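PDB 4FVA: 5'-tyrosyl-DNA phosphodiesterase from Caenorhabditis elegans, which belongs to the endonuclease/exonuclease/phosphatase family of DNase I-like fold and holds a magnesium ion at an acidic metal site. Local coordinates for residues L29-K34 and R238-F243; P45-L50 and I83-M88; C77-A82 and M104-Q109; V120-T125 and L159-G164; T125-T130 and A139-C144. All coordinates share one frame; numbering follows the deposited sequence.

Interaction 1. Residues L29-K34 and R238-F243; sequences LLTRMK and RSCLCF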
# COMPACT_ATOMS: atom_id res chain seq x y z
N LEU A 29 -7.36 11.67 15.56
CA LEU A 29 -6.81 11.69 14.21
C LEU A 29 -5.45 12.40 14.10
O LEU A 29 -4.52 11.90 13.45
CB LEU A 29 -7.82 12.28 13.22
CG LEU A 29 -7.37 12.31 11.76
CD1 LEU A 29 -7.10 10.88 11.26
CD2 LEU A 29 -8.42 13.01 10.86
N LEU A 30 -5.34 13.59 14.68
CA LEU A 30 -4.09 14.34 14.60
C LEU A 30 -2.95 13.58 15.28
O LEU A 30 -1.89 13.39 14.70
CB LEU A 30 -4.22 15.76 15.17
CG LEU A 30 -2.93 16.59 15.10
CD1 LEU A 30 -2.42 16.71 13.68
CD2 LEU A 30 -3.17 17.99 15.64
N THR A 31 -3.19 13.10 16.49
CA THR A 31 -2.16 12.36 17.19
C THR A 31 -1.74 11.13 16.38
O THR A 31 -0.54 10.81 16.29
CB THR A 31 -2.63 11.93 18.60
OG1 THR A 31 -2.88 13.10 19.39
CG2 THR A 31 -1.58 11.08 19.30
N ARG A 32 -2.73 10.45 15.80
CA ARG A 32 -2.46 9.25 15.01
C ARG A 32 -1.67 9.57 13.73
O ARG A 32 -0.76 8.84 13.36
CB ARG A 32 -3.76 8.49 14.70
CG ARG A 32 -4.45 7.85 15.93
CD ARG A 32 -5.89 7.37 15.63
NE ARG A 32 -5.93 6.74 14.33
CZ ARG A 32 -6.75 7.08 13.34
NH1 ARG A 32 -7.70 7.99 13.52
NH2 ARG A 32 -6.64 6.45 12.17
N MET A 33 -2.01 10.68 13.06
CA MET A 33 -1.28 11.03 11.84
C MET A 33 0.17 11.42 12.18
O MET A 33 1.09 11.11 11.43
CB MET A 33 -1.97 12.15 11.05
CG MET A 33 -3.35 11.77 10.48
SD MET A 33 -3.34 10.28 9.46
CE MET A 33 -3.62 9.04 10.72
N LYS A 34 0.37 12.10 13.31
CA LYS A 34 1.72 12.38 13.79
C LYS A 34 2.47 11.08 14.04
O LYS A 34 3.65 10.98 13.74
CB LYS A 34 1.69 13.22 15.08
CG LYS A 34 1.26 14.66 14.88
CD LYS A 34 1.22 15.39 16.23
CE LYS A 34 0.83 16.86 16.07
NZ LYS A 34 0.69 17.58 17.38
N ARG A 238 1.05 5.99 23.30
CA ARG A 238 0.86 6.13 24.74
C ARG A 238 -0.12 7.23 25.13
O ARG A 238 -0.98 7.02 25.97
CB ARG A 238 2.19 6.34 25.48
CG ARG A 238 2.02 6.32 27.02
CD ARG A 238 3.33 6.60 27.75
NE ARG A 238 3.19 6.57 29.21
CZ ARG A 238 3.09 7.67 29.97
NH1 ARG A 238 3.12 8.87 29.41
NH2 ARG A 238 2.97 7.56 31.29
N SER A 239 0.00 8.40 24.51
CA SER A 239 -0.80 9.55 24.94
C SER A 239 -2.31 9.35 24.76
O SER A 239 -3.12 9.91 25.52
CB SER A 239 -0.34 10.82 24.22
OG SER A 239 -0.58 10.74 22.83
N CYS A 240 -2.71 8.56 23.77
CA CYS A 240 -4.13 8.40 23.48
C CYS A 240 -4.55 6.93 23.51
O CYS A 240 -5.71 6.61 23.25
CB CYS A 240 -4.50 9.03 22.14
SG CYS A 240 -3.59 8.36 20.73
N LEU A 241 -3.59 6.03 23.73
CA LEU A 241 -3.89 4.61 23.90
C LEU A 241 -4.58 3.93 22.72
O LEU A 241 -5.27 2.93 22.88
CB LEU A 241 -4.71 4.39 25.18
CG LEU A 241 -4.05 4.88 26.46
CD1 LEU A 241 -4.92 4.54 27.70
CD2 LEU A 241 -2.67 4.24 26.59
N CYS A 242 -4.41 4.48 21.52
CA CYS A 242 -4.90 3.77 20.34
C CYS A 242 -3.73 3.46 19.39
O CYS A 242 -2.62 4.00 19.55
CB CYS A 242 -5.98 4.57 19.64
SG CYS A 242 -5.37 6.13 18.98
N PHE A 243 -3.97 2.58 18.43
CA PHE A 243 -2.98 2.31 17.40
C PHE A 243 -3.07 3.41 16.35
O PHE A 243 -4.10 4.08 16.24
CB PHE A 243 -3.21 0.94 16.79
CG PHE A 243 -3.08 -0.19 17.79
CD1 PHE A 243 -1.83 -0.73 18.07
CD2 PHE A 243 -4.20 -0.70 18.43
CE1 PHE A 243 -1.70 -1.77 18.98
CE2 PHE A 243 -4.08 -1.75 19.36
CZ PHE A 243 -2.83 -2.28 19.63
O HOH W 1 -3.20 12.71 22.55

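Interaction 2. Residues P45-L50 and I83-M88; sequences PDILFL and ILVSKM. With EDO (1,2-ethanediol), chain H.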
# COMPACT_ATOMS: atom_id res chain seq x y z
N PRO A 45 11.18 3.97 4.53
CA PRO A 45 11.03 3.21 3.29
C PRO A 45 11.39 4.07 2.08
O PRO A 45 11.25 5.30 2.19
CB PRO A 45 9.53 2.89 3.26
CG PRO A 45 8.90 4.05 4.02
CD PRO A 45 9.88 4.39 5.10
N ASP A 46 11.86 3.46 0.99
CA ASP A 46 12.15 4.23 -0.22
C ASP A 46 10.87 4.69 -0.88
O ASP A 46 10.80 5.79 -1.45
CB ASP A 46 12.95 3.39 -1.23
CG ASP A 46 14.30 2.96 -0.69
OD1 ASP A 46 15.06 3.84 -0.22
OD2 ASP A 46 14.59 1.75 -0.72
N ILE A 47 9.85 3.84 -0.78
CA ILE A 47 8.58 4.09 -1.44
C ILE A 47 7.47 3.78 -0.45
O ILE A 47 7.52 2.78 0.26
CB ILE A 47 8.43 3.20 -2.70
CG1 ILE A 47 9.51 3.55 -3.73
CG2 ILE A 47 7.04 3.34 -3.32
CD1 ILE A 47 9.67 2.48 -4.81
N LEU A 48 6.48 4.66 -0.38
CA LEU A 48 5.39 4.48 0.57
C LEU A 48 4.04 4.65 -0.11
O LEU A 48 3.79 5.67 -0.74
CB LEU A 48 5.54 5.46 1.74
CG LEU A 48 4.38 5.56 2.73
CD1 LEU A 48 4.30 4.27 3.59
CD2 LEU A 48 4.53 6.80 3.63
N PHE A 49 3.19 3.63 0.02
CA PHE A 49 1.79 3.69 -0.40
C PHE A 49 0.88 3.98 0.79
O PHE A 49 0.96 3.28 1.80
CB PHE A 49 1.36 2.34 -0.99
CG PHE A 49 1.98 2.01 -2.33
CD1 PHE A 49 2.85 2.87 -2.96
CD2 PHE A 49 1.67 0.80 -2.95
CE1 PHE A 49 3.41 2.55 -4.20
CE2 PHE A 49 2.22 0.46 -4.19
CZ PHE A 49 3.09 1.35 -4.82
N LEU A 50 -0.01 4.97 0.68
CA LEU A 50 -1.04 5.19 1.71
C LEU A 50 -2.44 5.04 1.13
O LEU A 50 -2.66 5.38 -0.04
CB LEU A 50 -0.92 6.59 2.32
CG LEU A 50 0.43 6.96 2.95
CD1 LEU A 50 0.40 8.40 3.43
CD2 LEU A 50 0.73 6.00 4.11
N ILE A 83 1.08 8.20 -2.97
CA ILE A 83 2.33 7.51 -3.20
C ILE A 83 3.44 8.50 -2.89
O ILE A 83 3.45 9.61 -3.44
CB ILE A 83 2.45 7.01 -4.66
CG1 ILE A 83 1.28 6.06 -5.00
CG2 ILE A 83 3.82 6.30 -4.90
CD1 ILE A 83 1.30 5.55 -6.43
N LEU A 84 4.34 8.13 -1.99
CA LEU A 84 5.48 8.97 -1.65
C LEU A 84 6.74 8.28 -2.13
O LEU A 84 6.94 7.08 -1.86
CB LEU A 84 5.57 9.24 -0.14
CG LEU A 84 4.46 10.06 0.53
CD1 LEU A 84 3.16 9.25 0.68
CD2 LEU A 84 4.93 10.58 1.89
N VAL A 85 7.60 9.03 -2.82
CA VAL A 85 8.86 8.50 -3.31
C VAL A 85 10.04 9.38 -2.95
O VAL A 85 9.91 10.59 -2.74
CB VAL A 85 8.84 8.29 -4.84
CG1 VAL A 85 7.77 7.25 -5.26
CG2 VAL A 85 8.62 9.63 -5.54
N SER A 86 11.21 8.76 -2.88
CA SER A 86 12.46 9.49 -2.73
C SER A 86 12.54 10.67 -3.71
O SER A 86 11.97 10.61 -4.80
CB SER A 86 13.63 8.54 -2.98
OG SER A 86 14.83 9.28 -3.12
N LYS A 87 13.20 11.75 -3.31
CA LYS A 87 13.37 12.89 -4.21
C LYS A 87 14.23 12.52 -5.41
O LYS A 87 14.27 13.25 -6.41
CB LYS A 87 13.93 14.11 -3.48
CG LYS A 87 12.89 14.78 -2.61
CD LYS A 87 13.51 15.61 -1.53
CE LYS A 87 12.44 16.45 -0.86
NZ LYS A 87 11.60 17.13 -1.88
N MET A 88 14.93 11.39 -5.31
CA MET A 88 15.74 10.87 -6.41
C MET A 88 14.91 10.12 -7.46
O MET A 88 15.41 9.79 -8.54
CB MET A 88 16.86 9.97 -5.88
CG MET A 88 18.16 10.70 -5.61
SD MET A 88 19.41 9.56 -4.94
CE MET A 88 18.71 7.97 -5.37
C1 EDO H . 13.82 8.92 2.27
O1 EDO H . 13.91 10.33 2.02
C2 EDO H . 14.12 8.17 0.98
O2 EDO H . 14.90 9.00 0.11
O HOH W 2 11.99 6.06 -4.00

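Interaction 3. Residues C77-A82 and M104-Q109; sequences CQYYTA and MYRTLQ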
# COMPACT_ATOMS: atom_id res chain seq x y z
N CYS A 77 -11.24 14.98 -2.16
CA CYS A 77 -12.31 13.98 -2.08
C CYS A 77 -12.46 13.55 -0.62
O CYS A 77 -11.59 13.86 0.21
CB CYS A 77 -11.99 12.80 -2.99
SG CYS A 77 -13.15 11.39 -3.00
N GLN A 78 -13.53 12.83 -0.28
CA GLN A 78 -13.73 12.40 1.13
C GLN A 78 -12.49 11.66 1.68
O GLN A 78 -12.06 11.89 2.82
CB GLN A 78 -14.97 11.52 1.25
CG GLN A 78 -15.33 11.14 2.70
CD GLN A 78 -16.34 10.01 2.76
OE1 GLN A 78 -16.88 9.59 1.74
NE2 GLN A 78 -16.57 9.49 3.97
N TYR A 79 -11.96 10.73 0.89
CA TYR A 79 -10.70 10.06 1.22
C TYR A 79 -10.02 9.59 -0.07
O TYR A 79 -10.66 9.50 -1.11
CB TYR A 79 -10.91 8.93 2.23
CG TYR A 79 -11.84 7.84 1.76
CD1 TYR A 79 -13.21 8.07 1.67
CD2 TYR A 79 -11.36 6.58 1.44
CE1 TYR A 79 -14.08 7.07 1.25
CE2 TYR A 79 -12.21 5.57 1.02
CZ TYR A 79 -13.57 5.82 0.93
OH TYR A 79 -14.42 4.81 0.52
N TYR A 80 -8.72 9.32 -0.01
CA TYR A 80 -7.97 9.08 -1.24
C TYR A 80 -6.66 8.36 -0.90
O TYR A 80 -6.43 7.98 0.26
CB TYR A 80 -7.72 10.40 -1.98
CG TYR A 80 -7.28 11.54 -1.06
CD1 TYR A 80 -5.93 11.76 -0.79
CD2 TYR A 80 -8.21 12.39 -0.46
CE1 TYR A 80 -5.51 12.79 0.07
CE2 TYR A 80 -7.81 13.42 0.38
CZ TYR A 80 -6.47 13.61 0.65
OH TYR A 80 -6.07 14.64 1.49
N THR A 81 -5.83 8.11 -1.90
CA THR A 81 -4.57 7.42 -1.65
C THR A 81 -3.38 8.34 -1.91
O THR A 81 -3.54 9.43 -2.45
CB THR A 81 -4.45 6.14 -2.49
OG1 THR A 81 -4.44 6.48 -3.88
CG2 THR A 81 -5.62 5.21 -2.20
N ALA A 82 -2.19 7.89 -1.53
CA ALA A 82 -0.99 8.67 -1.81
C ALA A 82 0.16 7.73 -2.13
O ALA A 82 0.22 6.60 -1.62
CB ALA A 82 -0.64 9.57 -0.63
N MET A 104 -17.30 3.92 -4.24
CA MET A 104 -16.49 4.43 -3.13
C MET A 104 -15.28 5.28 -3.58
O MET A 104 -14.28 5.40 -2.85
CB MET A 104 -16.05 3.25 -2.25
CG MET A 104 -17.22 2.47 -1.65
SD MET A 104 -16.68 1.05 -0.67
CE MET A 104 -18.22 0.13 -0.54
N TYR A 105 -15.39 5.86 -4.77
CA TYR A 105 -14.37 6.74 -5.36
C TYR A 105 -13.02 6.06 -5.46
O TYR A 105 -11.98 6.73 -5.38
CB TYR A 105 -14.19 8.04 -4.56
CG TYR A 105 -15.45 8.65 -4.01
CD1 TYR A 105 -16.45 9.13 -4.84
CD2 TYR A 105 -15.63 8.76 -2.63
CE1 TYR A 105 -17.61 9.69 -4.32
CE2 TYR A 105 -16.78 9.31 -2.10
CZ TYR A 105 -17.76 9.78 -2.94
OH TYR A 105 -18.91 10.34 -2.40
N ARG A 106 -13.01 4.73 -5.62
CA ARG A 106 -11.76 3.99 -5.62
C ARG A 106 -11.06 4.09 -6.96
O ARG A 106 -11.72 4.17 -8.02
CB ARG A 106 -11.99 2.54 -5.20
CG ARG A 106 -12.70 2.40 -3.85
CD ARG A 106 -11.96 3.14 -2.71
NE ARG A 106 -12.75 3.14 -1.48
CZ ARG A 106 -12.82 2.10 -0.64
NH1 ARG A 106 -12.13 1.00 -0.92
NH2 ARG A 106 -13.57 2.17 0.46
N THR A 107 -9.73 4.04 -6.92
CA THR A 107 -8.91 4.35 -8.07
C THR A 107 -7.70 3.43 -8.13
O THR A 107 -7.29 2.84 -7.12
CB THR A 107 -8.37 5.80 -7.98
OG1 THR A 107 -7.64 5.94 -6.74
CG2 THR A 107 -9.51 6.83 -8.01
N LEU A 108 -7.11 3.33 -9.31
CA LEU A 108 -5.79 2.72 -9.43
C LEU A 108 -4.85 3.88 -9.68
O LEU A 108 -4.92 4.53 -10.74
CB LEU A 108 -5.74 1.72 -10.58
CG LEU A 108 -4.42 1.01 -10.83
CD1 LEU A 108 -3.96 0.32 -9.56
CD2 LEU A 108 -4.60 -0.02 -11.95
N GLN A 109 -4.00 4.16 -8.70
CA GLN A 109 -3.06 5.28 -8.78
C GLN A 109 -1.73 4.76 -9.30
O GLN A 109 -1.12 3.88 -8.67
CB GLN A 109 -2.88 5.93 -7.40
CG GLN A 109 -1.92 7.13 -7.39
CD GLN A 109 -1.73 7.70 -6.00
OE1 GLN A 109 -1.94 7.00 -5.01
NE2 GLN A 109 -1.31 8.97 -5.93
O HOH W 3 -11.85 6.63 -2.20
O HOH W 4 -10.65 8.85 -4.14
O HOH W 5 -5.67 4.56 -5.38

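Interaction 4. Residues V120-T125 and L159-G164; sequences VFLLNT and LVFFGG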
# COMPACT_ATOMS: atom_id res chain seq x y z
N VAL A 120 10.61 2.06 -13.07
CA VAL A 120 9.77 1.60 -11.96
C VAL A 120 8.33 2.03 -12.16
O VAL A 120 8.08 3.20 -12.43
CB VAL A 120 10.25 2.16 -10.61
CG1 VAL A 120 9.39 1.61 -9.49
CG2 VAL A 120 11.71 1.81 -10.37
N PHE A 121 7.40 1.09 -12.06
CA PHE A 121 5.97 1.39 -12.05
C PHE A 121 5.41 1.11 -10.66
O PHE A 121 5.64 0.03 -10.10
CB PHE A 121 5.21 0.57 -13.11
CG PHE A 121 5.50 0.99 -14.53
CD1 PHE A 121 6.65 0.55 -15.18
CD2 PHE A 121 4.60 1.81 -15.22
CE1 PHE A 121 6.92 0.95 -16.51
CE2 PHE A 121 4.84 2.19 -16.53
CZ PHE A 121 6.01 1.76 -17.18
N LEU A 122 4.68 2.08 -10.12
CA LEU A 122 4.08 1.96 -8.80
C LEU A 122 2.58 2.03 -8.98
O LEU A 122 2.07 3.03 -9.50
CB LEU A 122 4.55 3.10 -7.89
CG LEU A 122 6.07 3.23 -7.72
CD1 LEU A 122 6.46 4.38 -6.78
CD2 LEU A 122 6.62 1.90 -7.22
N LEU A 123 1.87 0.99 -8.55
CA LEU A 123 0.41 0.95 -8.64
C LEU A 123 -0.20 0.73 -7.26
O LEU A 123 -0.03 -0.33 -6.65
CB LEU A 123 -0.02 -0.16 -9.60
CG LEU A 123 0.45 -0.05 -11.06
CD1 LEU A 123 1.87 -0.58 -11.24
CD2 LEU A 123 -0.52 -0.77 -11.98
N ASN A 124 -0.91 1.74 -6.78
CA ASN A 124 -1.48 1.77 -5.44
C ASN A 124 -3.00 1.85 -5.53
O ASN A 124 -3.55 2.70 -6.26
CB ASN A 124 -0.91 2.99 -4.68
CG ASN A 124 -1.41 3.09 -3.25
OD1 ASN A 124 -1.83 2.10 -2.65
ND2 ASN A 124 -1.36 4.30 -2.68
N THR A 125 -3.68 0.99 -4.78
CA THR A 125 -5.13 0.98 -4.81
C THR A 125 -5.73 0.65 -3.47
O THR A 125 -5.05 0.13 -2.59
CB THR A 125 -5.70 0.00 -5.88
OG1 THR A 125 -7.10 0.25 -6.06
CG2 THR A 125 -5.49 -1.45 -5.43
N LEU A 159 10.92 -2.72 -12.96
CA LEU A 159 10.38 -3.13 -11.66
C LEU A 159 8.94 -2.65 -11.58
O LEU A 159 8.66 -1.47 -11.83
CB LEU A 159 11.17 -2.49 -10.52
CG LEU A 159 12.24 -3.30 -9.80
CD1 LEU A 159 12.81 -2.49 -8.63
CD2 LEU A 159 11.65 -4.60 -9.32
N VAL A 160 8.02 -3.56 -11.29
CA VAL A 160 6.63 -3.19 -11.13
C VAL A 160 6.15 -3.59 -9.72
O VAL A 160 6.26 -4.76 -9.33
CB VAL A 160 5.74 -3.86 -12.21
CG1 VAL A 160 4.29 -3.45 -12.04
CG2 VAL A 160 6.22 -3.51 -13.61
N PHE A 161 5.63 -2.61 -8.98
CA PHE A 161 5.04 -2.89 -7.66
C PHE A 161 3.54 -2.58 -7.67
O PHE A 161 3.13 -1.44 -7.93
CB PHE A 161 5.73 -2.08 -6.55
CG PHE A 161 7.19 -2.42 -6.37
CD1 PHE A 161 7.56 -3.66 -5.87
CD2 PHE A 161 8.18 -1.51 -6.74
CE1 PHE A 161 8.90 -3.99 -5.73
CE2 PHE A 161 9.54 -1.83 -6.59
CZ PHE A 161 9.89 -3.08 -6.08
N PHE A 162 2.74 -3.59 -7.37
CA PHE A 162 1.30 -3.38 -7.26
C PHE A 162 0.75 -3.83 -5.91
O PHE A 162 1.05 -4.95 -5.46
CB PHE A 162 0.55 -4.12 -8.35
CG PHE A 162 -0.91 -4.26 -8.06
CD1 PHE A 162 -1.76 -3.17 -8.12
CD2 PHE A 162 -1.42 -5.48 -7.66
CE1 PHE A 162 -3.11 -3.30 -7.82
CE2 PHE A 162 -2.77 -5.63 -7.36
CZ PHE A 162 -3.62 -4.53 -7.44
N GLY A 163 -0.04 -2.98 -5.26
CA GLY A 163 -0.68 -3.36 -4.01
C GLY A 163 -1.44 -2.24 -3.32
O GLY A 163 -1.90 -1.28 -3.96
N GLY A 164 -1.56 -2.37 -2.01
CA GLY A 164 -2.32 -1.45 -1.19
C GLY A 164 -3.24 -2.24 -0.30
O GLY A 164 -2.96 -3.39 0.07

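Interaction 5. Residues T125-T130 and A139-C144; sequences THLEST and AQFGFC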
# COMPACT_ATOMS: atom_id res chain seq x y z
N THR A 125 -3.68 0.99 -4.78
CA THR A 125 -5.13 0.98 -4.81
C THR A 125 -5.73 0.65 -3.47
O THR A 125 -5.05 0.13 -2.59
CB THR A 125 -5.70 0.00 -5.88
OG1 THR A 125 -7.10 0.25 -6.06
CG2 THR A 125 -5.49 -1.45 -5.43
N HIS A 126 -7.00 0.98 -3.32
CA HIS A 126 -7.78 0.60 -2.15
C HIS A 126 -9.05 -0.04 -2.71
O HIS A 126 -9.99 0.67 -3.05
CB HIS A 126 -8.13 1.86 -1.35
CG HIS A 126 -8.91 1.58 -0.10
ND1 HIS A 126 -9.45 2.59 0.67
CD2 HIS A 126 -9.24 0.42 0.51
CE1 HIS A 126 -10.09 2.06 1.71
NE2 HIS A 126 -9.97 0.75 1.63
N LEU A 127 -9.08 -1.37 -2.82
CA LEU A 127 -10.20 -2.02 -3.51
C LEU A 127 -11.51 -1.97 -2.72
O LEU A 127 -11.50 -1.81 -1.50
CB LEU A 127 -9.84 -3.47 -3.88
CG LEU A 127 -8.62 -3.61 -4.80
CD1 LEU A 127 -8.46 -5.06 -5.28
CD2 LEU A 127 -8.71 -2.62 -5.97
N GLU A 128 -12.63 -2.10 -3.43
CA GLU A 128 -13.95 -1.96 -2.81
C GLU A 128 -14.05 -2.71 -1.47
O GLU A 128 -13.56 -3.83 -1.32
CB GLU A 128 -15.06 -2.42 -3.77
CG GLU A 128 -16.37 -1.63 -3.65
CD GLU A 128 -16.33 -0.28 -4.35
OE1 GLU A 128 -15.28 0.09 -4.93
OE2 GLU A 128 -17.36 0.43 -4.32
N SER A 129 -14.66 -2.05 -0.49
CA SER A 129 -14.71 -2.54 0.89
C SER A 129 -15.95 -3.42 1.15
O SER A 129 -16.99 -3.26 0.49
CB SER A 129 -14.70 -1.35 1.85
OG SER A 129 -13.63 -0.44 1.57
N THR A 130 -15.82 -4.31 2.14
CA THR A 130 -16.87 -5.19 2.70
C THR A 130 -17.19 -6.44 1.89
O THR A 130 -17.02 -6.48 0.68
CB THR A 130 -18.20 -4.46 3.01
OG1 THR A 130 -19.02 -4.42 1.83
CG2 THR A 130 -17.94 -3.06 3.55
N ALA A 139 -13.62 -7.84 -9.60
CA ALA A 139 -13.43 -7.25 -10.92
C ALA A 139 -12.28 -6.25 -10.92
O ALA A 139 -11.49 -6.20 -11.86
CB ALA A 139 -14.72 -6.57 -11.39
N GLN A 140 -12.20 -5.45 -9.87
CA GLN A 140 -11.12 -4.46 -9.76
C GLN A 140 -9.76 -5.16 -9.72
O GLN A 140 -8.83 -4.75 -10.42
CB GLN A 140 -11.33 -3.57 -8.54
CG GLN A 140 -12.54 -2.64 -8.68
CD GLN A 140 -12.96 -2.02 -7.36
OE1 GLN A 140 -12.35 -2.26 -6.32
NE2 GLN A 140 -14.03 -1.22 -7.40
N PHE A 141 -9.65 -6.20 -8.90
CA PHE A 141 -8.39 -6.94 -8.80
C PHE A 141 -7.96 -7.49 -10.18
O PHE A 141 -6.80 -7.35 -10.57
CB PHE A 141 -8.50 -8.07 -7.78
CG PHE A 141 -7.20 -8.79 -7.53
CD1 PHE A 141 -6.32 -8.34 -6.55
CD2 PHE A 141 -6.86 -9.91 -8.27
CE1 PHE A 141 -5.11 -8.99 -6.32
CE2 PHE A 141 -5.65 -10.57 -8.05
CZ PHE A 141 -4.78 -10.11 -7.07
N GLY A 142 -8.91 -8.10 -10.90
CA GLY A 142 -8.65 -8.62 -12.23
C GLY A 142 -8.17 -7.51 -13.15
O GLY A 142 -7.17 -7.66 -13.86
N PHE A 143 -8.86 -6.38 -13.10
CA PHE A 143 -8.50 -5.23 -13.89
C PHE A 143 -7.09 -4.78 -13.54
O PHE A 143 -6.28 -4.50 -14.44
CB PHE A 143 -9.51 -4.10 -13.64
CG PHE A 143 -9.16 -2.80 -14.31
CD1 PHE A 143 -9.58 -2.53 -15.60
CD2 PHE A 143 -8.40 -1.84 -13.64
CE1 PHE A 143 -9.25 -1.32 -16.23
CE2 PHE A 143 -8.07 -0.63 -14.24
CZ PHE A 143 -8.49 -0.37 -15.54
N CYS A 144 -6.77 -4.73 -12.26
CA CYS A 144 -5.43 -4.31 -11.87
C CYS A 144 -4.38 -5.26 -12.41
O CYS A 144 -3.34 -4.84 -12.92
CB CYS A 144 -5.31 -4.18 -10.34
SG CYS A 144 -6.26 -2.80 -9.66

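Interaction 1. Residues L29-K34 and R238-F243
Thr31 and Arg32, successive residues at the start of helix 29-43, meet the loop 238-243 mainly through carbon and sulfur. In this apolar part, Thr31 CG2 lies 3.7 Å from Cys240 SG; the methyl stands anti to the backbone N, which turns it out toward the loop. Cys242 SG rests against the aliphatic stem of Arg32, 3.6 Å from CD and as close to CG. The polar link is a water, 3.2 Å from Thr31 OG1 and 3.3 Å from Ser239 OG, the latter also in van der Waals contact with Thr31 CG2.

The guanidinium of Arg32 has its partners just beyond the contact. Phe243 O lies near its plane, 3.8 Å from NE, while NE itself bonds to Pro244 O, and NH1 to the carbonyls of Asp25 and Arg27. Met33 CE lies over one face of the group, offset toward the rim. NH2 bonds to the backbone O of Asp22, a residue of the magnesium site, consistent with a second-shell role for Arg32 in this DNase I-like fold.

Interaction 2. Residues P45-L50 and I83-M88
The Phe49 ring meets Ile83 at its CE1 corner, 3.8 Å from CG2, with Ile83 CG1 close to the neighbouring CD1; Leu122 and Asn124 of strand 118-126 also touch this aromatic side chain. Phe49 and Ile83 run alongside each other in the antiparallel ladder of strands 47-53 and 80-86. Ile47 and Val85 share this sheet face, which packs on strands 107-115 and 118-126 as in the beta-sandwich of DNase I-like proteins. The opposite face carries Leu48 and Leu84, with CD2 of Leu48 4.1 Å from CD1 of Leu84. Leu50 reaches that same CD1 at a slant through its own CD1.

Leu48 and Leu84 form the hydrogen-bonded pair: Leu48 N reaches Leu84 O at 2.9 Å, and Leu84 N meets Leu48 O in a nearly straight bond (172°). Beyond the ladder, Ser86 OG bonds weakly to a 1,2-ethanediol. Asp46 O receives a weak bond from Ser86 N, at 3.3 Å; a water bridges the same two atoms, 2.8 Å from Asp46 O and 3.0 Å from Ser86 N.

Interaction 3. Residues C77-A82 and M104-Q109
Tyr79 and Arg106 cross at a slant, ring and guanidinium planes 73° apart, just before strands 80-86 and 107-115, which face each other from the two sheets of the DNase I-like sandwich. Arg106 grips the phenol oxygen side-on: NH2 reaches Tyr79 OH at 2.8 Å and NE at 3.1 Å, with OH in the guanidinium plane. Two N-H groups thus fix one oxygen, while NH1 bonds to His126 O and NH2 also to Ser129 OG.

Cys77 SG approaches the Tyr105 ring obliquely, 4.1 Å from its centroid, a sulfur-aromatic contact. Gln78 crosses the same ring at about a right angle, with OE1 at its edge, 3.9 Å from CE2. Between Thr81 and Thr107 a water donates to Thr81 OG1 and Thr107 O and accepts from Thr107 OG1. Gln109, CG anti to its backbone N and the chain extended, runs antiparallel to the Thr81 side chain. Its OE1 accepts from Thr81 OG1 at 2.8 Å, the hydroxyl standing 53° out of the amide carbonyl plane.

Interaction 4. Residues V120-T125 and L159-G164
Phe121 and Phe161 are each bonded to the facing strand, in a parallel pairing of 120-125 with 159-163. Phe121 N donates to Leu159 O at 2.9 Å, and Phe161 N returns the bond to Phe121 O. Leu123 N to Phe161 O (2.8 Å), Gly163 N to Leu123 O and Thr125 N to Gly163 O (3.0 Å) continue the series.

Side chains alternate between the two faces. On one, Leu122 and Phe161 lie side by side, Leu122 CD2 meeting the ring at its edge, 3.8 Å from Phe161 CD2; Val120 CG1 comes to the same edge. On the other, Leu123 CD1 touches Val160 CG1 at 3.8 Å, and its CB meets the Phe162 ring in plane at CD1. Phe162 CG, anti to the backbone N (chi1 163°), points along the strand, and CE1 of the ring lies 3.8 Å from Thr125 CG2.

Further out, Leu122 touches Ile83 and Val85 of the other sheet. Asn124 bonds by OD1 to Gln51 NE2 and by ND2 to Leu50 O, and Thr125 OG1 to Thr107 O. Strands 118-126 and 159-163, joined through helix 134-154 packed on the face of Phe121, Val160 and Phe162, form a beta-alpha-beta crossover.

Interaction 5. Residues T125-T130 and A139-C144
Leu127 and Gln140 bring the loop that leaves strand 118-126 to 6.8 Å, CA to CA, from helix 134-154, the strand and helix being successive members of a beta-alpha-beta unit. Their side chains pass each other with opposite headings. Leu127 CD2 lies 3.8 Å from Gln140 CB, while CD1 lies 3.9 Å from Phe141 CB and near the plane of the Phe141 ring, at its edge. Cys144 SG is a looser neighbour of CD2, one helical turn beyond Gln140.

Gln140, extended beyond CG, uses both ends of its amide on Glu128. OE1 accepts from the backbone N of Glu128 at 2.9 Å, with the donor in the carbonyl plane on a lone pair. NE2 gives a nearly straight bond (173°) to Glu128 OE1. Bending at chi2 (78°) brings CD of Glu128 toward the Gln140 amide nitrogen, and the carboxylate and amide planes stand 68° apart.

The loop 99-106 supplies the remaining grip: Ser102 OG bonds to Glu128 OE1, Gly103 N to OE2, and Asn101 OD1 to Gln140 NE2. The buried carboxylate is thus satisfied at both oxygens. Gln140 NE2, 3.1 Å from Glu128 OE1, meets that oxygen from above the carboxylate plane.

In the fold
Interactions 2 to 5 form one connected block. Interaction 2 lies in one sheet and interaction 4 in the other, their centres 11 Å apart and their side chains touching. Interaction 3 spans both sheets, sharing strand 80-86 with interaction 2 and reaching the sheet of interaction 4, where strands 107-115 and 118-126 are neighbours. Interaction 5, nested along the chain inside interaction 4, shares Thr125 with it and adds helix 134-154; it also touches interaction 3. Interaction 1 stands apart, about 23 Å from interactions 2 and 3 and about 29 Å from interactions 4 and 5 between centres, yet its chain loop encloses all the others. Helix 29-43, in interaction 1, precedes strand 47-53, whose Glu52 shares the magnesium ion with Asp22.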